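Long-range contact in DNMT2 (PDB 4H0N), which probably methylates cytosine 38 in the anticodon loop of tRNA(Asp), and also cytosine in DNA, with S-adenosyl-L-methionine as methyl donor: residues A[13-25]-A[318-332]. The protein carries 3 engineered substitutions. Residues are numbered along the deposited sequence; the frame is centred on the assembly and turned at random.
Sequences IGGMHCAWKESGL and SVNVKVISELLKILF. With SAH (S-adenosyl-L-homocysteine), chain E.
The six-membered ring of Trp-20 turns its edge to one face of Phe-332, a T-shaped pair with planes at 72° and centroids 5.3 Å apart. It joins helices 15-23 and 321-332 of the Rossmann-like class I methyltransferase fold, which pack at -55°, axes 7.9 Å apart. Leu-25 CD2 lies over the same face of Phe-332, a CH-pi contact, while Leu-25 CB sits over one face of the indole, near its rim. Leu-328 CD2 comes up to the indole edge, and Leu-328 CD1 is 3.6 Å from Trp-20 CE3. Although its beta carbon points away from helix 321-332, CG anti to the backbone N (chi1 -178°) brings the benzo edge of Trp-20 back to Leu-328 and Phe-332; an alanine here would probably leave Phe-332 without its edge-on partner and open a gap beside the Leu-328 methyls. Trp-20 and Leu-328 also rest on strands 4-9 and 114-119, respectively. At the crossing Ala-19 CB touches Ile-324 CG2 (3.6 Å). The loops leading into the two helices, with Gly-15 of helix 15-23, hold the carboxylate of S-adenosyl-L-homocysteine: Ile-13 N donates to O, whereas OXT accepts from both Gly-15 N (3.2 Å) and Ser-318 OG (2.6 Å).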
loop_
_atom_site.group_PDB
_atom_site.type_symbol
_atom_site.label_atom_id
_atom_site.label_comp_id
_atom_site.label_asym_id
_atom_site.label_seq_id
_atom_site.Cartn_x
_atom_site.Cartn_y
_atom_site.Cartn_z
ATOM N N ILE A 13 8.449 1.289 -3.845
ATOM C CA ILE A 13 8.740 0.466 -5.015
ATOM C C ILE A 13 7.929 0.928 -6.229
ATOM O O ILE A 13 7.967 0.302 -7.288
ATOM C CB ILE A 13 8.500 -1.045 -4.760
ATOM C CG1 ILE A 13 7.006 -1.330 -4.606
ATOM C CG2 ILE A 13 9.290 -1.528 -3.548
ATOM C CD1 ILE A 13 6.693 -2.778 -4.358
ATOM N N GLY A 14 7.194 2.022 -6.066
ATOM C CA GLY A 14 6.551 2.673 -7.192
ATOM C C GLY A 14 5.152 2.200 -7.549
ATOM O O GLY A 14 4.841 2.008 -8.724
ATOM N N GLY A 15 4.305 2.021 -6.541
ATOM C CA GLY A 15 2.924 1.634 -6.772
ATOM C C GLY A 15 2.129 2.749 -7.426
ATOM O O GLY A 15 1.276 2.503 -8.280
ATOM N N MET A 16 2.414 3.980 -7.013
ATOM C CA MET A 16 1.806 5.160 -7.608
ATOM C C MET A 16 2.046 5.175 -9.113
ATOM O O MET A 16 1.109 5.304 -9.901
ATOM C CB MET A 16 2.401 6.417 -6.978
ATOM C CG MET A 16 2.074 6.588 -5.509
ATOM S SD MET A 16 0.312 6.842 -5.245
ATOM C CE MET A 16 0.302 7.490 -3.578
ATOM N N HIS A 17 3.311 5.028 -9.496
ATOM C CA HIS A 17 3.719 4.986 -10.894
ATOM C C HIS A 17 2.967 3.895 -11.653
ATOM O O HIS A 17 2.559 4.088 -12.798
ATOM C CB HIS A 17 5.224 4.744 -10.977
ATOM C CG HIS A 17 5.823 5.060 -12.309
ATOM N ND1 HIS A 17 7.172 5.285 -12.482
ATOM C CD2 HIS A 17 5.262 5.184 -13.538
ATOM C CE1 HIS A 17 7.415 5.537 -13.757
ATOM N NE2 HIS A 17 6.278 5.480 -14.415
ATOM N N CYS A 18 2.777 2.750 -11.009
ATOM C CA CYS A 18 2.026 1.665 -11.620
ATOM C C CYS A 18 0.563 2.027 -11.789
ATOM O O CYS A 18 -0.076 1.611 -12.750
ATOM C CB CYS A 18 2.152 0.392 -10.791
ATOM S SG CYS A 18 3.681 -0.489 -11.086
ATOM N N ALA A 19 0.043 2.809 -10.852
ATOM C CA ALA A 19 -1.361 3.186 -10.859
ATOM C C ALA A 19 -1.647 4.271 -11.898
ATOM O O ALA A 19 -2.719 4.296 -12.508
ATOM C CB ALA A 19 -1.788 3.639 -9.472
ATOM N N TRP A 20 -0.684 5.164 -12.099
ATOM C CA TRP A 20 -0.821 6.218 -13.096
ATOM C C TRP A 20 -0.962 5.635 -14.499
ATOM O O TRP A 20 -1.739 6.136 -15.313
ATOM C CB TRP A 20 0.375 7.166 -13.051
ATOM C CG TRP A 20 0.241 8.286 -14.024
ATOM C CD1 TRP A 20 0.871 8.411 -15.230
ATOM C CD2 TRP A 20 -0.600 9.435 -13.890
ATOM N NE1 TRP A 20 0.480 9.573 -15.847
ATOM C CE2 TRP A 20 -0.426 10.217 -15.045
ATOM C CE3 TRP A 20 -1.481 9.879 -12.897
ATOM C CZ2 TRP A 20 -1.100 11.420 -15.239
ATOM C CZ3 TRP A 20 -2.148 11.074 -13.091
ATOM C CH2 TRP A 20 -1.954 11.831 -14.251
ATOM N N LYS A 21 -0.207 4.575 -14.777
ATOM C CA LYS A 21 -0.292 3.887 -16.059
ATOM C C LYS A 21 -1.661 3.261 -16.247
ATOM O O LYS A 21 -2.272 3.401 -17.300
ATOM C CB LYS A 21 0.787 2.811 -16.170
ATOM C CG LYS A 21 2.176 3.349 -16.454
ATOM C CD LYS A 21 3.185 2.213 -16.603
ATOM C CE LYS A 21 4.590 2.747 -16.869
ATOM N NZ LYS A 21 5.547 1.659 -17.230
ATOM N N GLU A 22 -2.137 2.572 -15.216
ATOM C CA GLU A 22 -3.417 1.882 -15.294
ATOM C C GLU A 22 -4.587 2.831 -15.550
ATOM O O GLU A 22 -5.608 2.423 -16.098
ATOM C CB GLU A 22 -3.658 1.056 -14.028
ATOM C CG GLU A 22 -3.525 -0.443 -14.235
ATOM C CD GLU A 22 -4.799 -1.080 -14.768
ATOM O OE1 GLU A 22 -4.732 -1.775 -15.804
ATOM O OE2 GLU A 22 -5.866 -0.898 -14.143
ATOM N N SER A 23 -4.427 4.097 -15.172
ATOM C CA SER A 23 -5.499 5.087 -15.305
ATOM C C SER A 23 -5.740 5.502 -16.750
ATOM O O SER A 23 -6.845 5.915 -17.103
ATOM C CB SER A 23 -5.201 6.330 -14.452
ATOM O OG SER A 23 -4.073 7.044 -14.937
ATOM N N GLY A 24 -4.702 5.400 -17.576
ATOM C CA GLY A 24 -4.782 5.787 -18.977
ATOM C C GLY A 24 -4.596 7.280 -19.168
ATOM O O GLY A 24 -4.784 7.809 -20.262
ATOM N N LEU A 25 -4.217 7.960 -18.094
ATOM C CA LEU A 25 -4.096 9.413 -18.097
ATOM C C LEU A 25 -2.816 9.892 -18.774
ATOM O O LEU A 25 -1.803 9.190 -18.786
ATOM C CB LEU A 25 -4.170 9.956 -16.669
ATOM C CG LEU A 25 -5.555 10.356 -16.165
ATOM C CD1 LEU A 25 -6.604 9.337 -16.582
ATOM C CD2 LEU A 25 -5.534 10.508 -14.658
ATOM N N SER A 318 3.592 -0.931 0.357
ATOM C CA SER A 318 3.151 -0.405 -0.929
ATOM C C SER A 318 1.650 -0.136 -0.990
ATOM O O SER A 318 0.946 -0.191 0.022
ATOM C CB SER A 318 3.576 -1.332 -2.067
ATOM O OG SER A 318 3.547 -0.646 -3.305
ATOM N N VAL A 319 1.170 0.161 -2.190
ATOM C CA VAL A 319 -0.218 0.541 -2.394
ATOM C C VAL A 319 -0.945 -0.502 -3.227
ATOM O O VAL A 319 -0.311 -1.303 -3.917
ATOM C CB VAL A 319 -0.305 1.875 -3.152
ATOM C CG1 VAL A 319 0.590 2.915 -2.505
ATOM C CG2 VAL A 319 0.090 1.683 -4.611
ATOM N N ASN A 320 -2.274 -0.501 -3.164
ATOM C CA ASN A 320 -3.052 -1.251 -4.142
ATOM C C ASN A 320 -3.165 -0.415 -5.411
ATOM O O ASN A 320 -3.791 0.640 -5.415
ATOM C CB ASN A 320 -4.440 -1.612 -3.619
ATOM C CG ASN A 320 -5.250 -2.412 -4.633
ATOM O OD1 ASN A 320 -5.742 -1.868 -5.627
ATOM N ND2 ASN A 320 -5.390 -3.709 -4.386
ATOM N N VAL A 321 -2.545 -0.894 -6.481
ATOM C CA VAL A 321 -2.479 -0.158 -7.735
ATOM C C VAL A 321 -3.864 0.152 -8.321
ATOM O O VAL A 321 -4.066 1.201 -8.928
ATOM C CB VAL A 321 -1.570 -0.897 -8.757
ATOM C CG1 VAL A 321 -1.711 -0.326 -10.153
ATOM C CG2 VAL A 321 -0.124 -0.838 -8.301
ATOM N N LYS A 322 -4.822 -0.742 -8.108
ATOM C CA LYS A 322 -6.153 -0.577 -8.691
ATOM C C LYS A 322 -6.957 0.555 -8.064
ATOM O O LYS A 322 -7.543 1.374 -8.768
ATOM C CB LYS A 322 -6.938 -1.884 -8.611
ATOM C CG LYS A 322 -8.406 -1.751 -8.945
ATOM C CD LYS A 322 -8.806 -2.768 -9.987
ATOM C CE LYS A 322 -10.290 -3.079 -9.894
ATOM N NZ LYS A 322 -10.824 -3.741 -11.116
ATOM N N VAL A 323 -6.986 0.597 -6.739
ATOM C CA VAL A 323 -7.733 1.629 -6.032
ATOM C C VAL A 323 -7.250 3.032 -6.408
ATOM O O VAL A 323 -8.059 3.934 -6.634
ATOM C CB VAL A 323 -7.647 1.437 -4.507
ATOM C CG1 VAL A 323 -8.382 2.552 -3.783
ATOM C CG2 VAL A 323 -8.219 0.083 -4.118
ATOM N N ILE A 324 -5.936 3.208 -6.496
ATOM C CA ILE A 324 -5.374 4.522 -6.805
ATOM C C ILE A 324 -5.676 4.935 -8.241
ATOM O O ILE A 324 -5.970 6.101 -8.520
ATOM C CB ILE A 324 -3.859 4.561 -6.544
ATOM C CG1 ILE A 324 -3.593 4.388 -5.054
ATOM C CG2 ILE A 324 -3.249 5.869 -7.028
ATOM C CD1 ILE A 324 -2.162 4.460 -4.721
ATOM N N SER A 325 -5.616 3.964 -9.144
ATOM C CA SER A 325 -5.965 4.193 -10.532
ATOM C C SER A 325 -7.404 4.702 -10.623
ATOM O O SER A 325 -7.703 5.636 -11.376
ATOM C CB SER A 325 -5.792 2.905 -11.330
ATOM O OG SER A 325 -5.930 3.144 -12.719
ATOM N N GLU A 326 -8.291 4.106 -9.835
ATOM C CA GLU A 326 -9.685 4.544 -9.810
ATOM C C GLU A 326 -9.877 5.943 -9.226
ATOM O O GLU A 326 -10.751 6.683 -9.670
ATOM C CB GLU A 326 -10.567 3.525 -9.084
ATOM C CG GLU A 326 -10.716 2.215 -9.840
ATOM C CD GLU A 326 -11.271 2.409 -11.243
ATOM O OE1 GLU A 326 -12.306 3.096 -11.396
ATOM O OE2 GLU A 326 -10.663 1.881 -12.199
ATOM N N LEU A 327 -9.071 6.304 -8.230
ATOM C CA LEU A 327 -9.149 7.636 -7.632
ATOM C C LEU A 327 -8.542 8.674 -8.568
ATOM O O LEU A 327 -9.036 9.801 -8.664
ATOM C CB LEU A 327 -8.442 7.670 -6.276
ATOM C CG LEU A 327 -9.085 6.913 -5.112
ATOM C CD1 LEU A 327 -8.137 6.857 -3.935
ATOM C CD2 LEU A 327 -10.391 7.556 -4.700
ATOM N N LEU A 328 -7.470 8.288 -9.258
ATOM C CA LEU A 328 -6.861 9.148 -10.271
ATOM C C LEU A 328 -7.859 9.514 -11.367
ATOM O O LEU A 328 -7.900 10.664 -11.805
ATOM C CB LEU A 328 -5.611 8.499 -10.875
ATOM C CG LEU A 328 -4.339 8.528 -10.022
ATOM C CD1 LEU A 328 -3.251 7.669 -10.647
ATOM C CD2 LEU A 328 -3.849 9.948 -9.845
ATOM N N LYS A 329 -8.663 8.545 -11.801
ATOM C CA LYS A 329 -9.725 8.821 -12.771
ATOM C C LYS A 329 -10.700 9.859 -12.228
ATOM O O LYS A 329 -11.090 10.787 -12.936
ATOM C CB LYS A 329 -10.485 7.547 -13.145
ATOM C CG LYS A 329 -9.656 6.551 -13.923
ATOM C CD LYS A 329 -10.404 5.247 -14.128
ATOM C CE LYS A 329 -9.446 4.145 -14.528
ATOM N NZ LYS A 329 -10.125 3.079 -15.309
ATOM N N ILE A 330 -11.082 9.699 -10.968
ATOM C CA ILE A 330 -12.013 10.618 -10.335
ATOM C C ILE A 330 -11.392 12.006 -10.166
ATOM O O ILE A 330 -12.011 13.019 -10.498
ATOM C CB ILE A 330 -12.480 10.062 -8.979
ATOM C CG1 ILE A 330 -13.438 8.893 -9.203
ATOM C CG2 ILE A 330 -13.150 11.138 -8.148
ATOM C CD1 ILE A 330 -13.850 8.197 -7.943
ATOM N N LEU A 331 -10.158 12.037 -9.674
ATOM C CA LEU A 331 -9.451 13.288 -9.422
ATOM C C LEU A 331 -9.292 14.154 -10.676
ATOM O O LEU A 331 -9.282 15.384 -10.592
ATOM C CB LEU A 331 -8.077 12.996 -8.808
ATOM C CG LEU A 331 -7.163 14.190 -8.496
ATOM C CD1 LEU A 331 -7.866 15.203 -7.599
ATOM C CD2 LEU A 331 -5.854 13.732 -7.871
ATOM N N PHE A 332 -9.179 13.516 -11.835
ATOM C CA PHE A 332 -8.882 14.233 -13.070
ATOM C C PHE A 332 -10.085 14.403 -13.994
ATOM O O PHE A 332 -9.965 14.977 -15.077
ATOM C CB PHE A 332 -7.729 13.555 -13.816
ATOM C CG PHE A 332 -6.390 13.756 -13.163
ATOM C CD1 PHE A 332 -5.471 14.647 -13.698
ATOM C CD2 PHE A 332 -6.054 13.072 -12.004
ATOM C CE1 PHE A 332 -4.236 14.842 -13.093
ATOM C CE2 PHE A 332 -4.826 13.265 -11.400
ATOM C CZ PHE A 332 -3.915 14.148 -11.945
HETATM N N SAH E . 3.761 3.989 -1.697
HETATM C CA SAH E . 5.135 3.503 -1.769
HETATM C CB SAH E . 5.859 3.556 -0.418
HETATM C CG SAH E . 5.086 4.053 0.801
HETATM S SD SAH E . 5.857 3.489 2.344
HETATM C C SAH E . 5.221 2.111 -2.403
HETATM O O SAH E . 6.038 1.276 -2.009
HETATM O OXT SAH E . 4.486 1.787 -3.334
HETATM C "C5'" SAH E . 6.723 5.061 2.599
HETATM C "C4'" SAH E . 8.149 5.093 2.046
HETATM O "O4'" SAH E . 8.627 6.425 2.063
HETATM C "C3'" SAH E . 9.144 4.264 2.848
HETATM O "O3'" SAH E . 9.571 3.160 2.080
HETATM C "C2'" SAH E . 10.315 5.190 3.142
HETATM O "O2'" SAH E . 11.529 4.650 2.669
HETATM C "C1'" SAH E . 10.003 6.471 2.391
HETATM N N9 SAH E . 10.296 7.670 3.203
HETATM C C8 SAH E . 10.046 7.846 4.541
HETATM N N7 SAH E . 10.459 9.085 4.899
HETATM C C5 SAH E . 10.971 9.704 3.812
HETATM C C6 SAH E . 11.526 10.964 3.621
HETATM N N6 SAH E . 11.629 11.816 4.637
HETATM N N1 SAH E . 11.973 11.328 2.366
HETATM C C2 SAH E . 11.868 10.442 1.312
HETATM N N3 SAH E . 11.318 9.192 1.508
HETATM C C4 SAH E . 10.875 8.827 2.738
#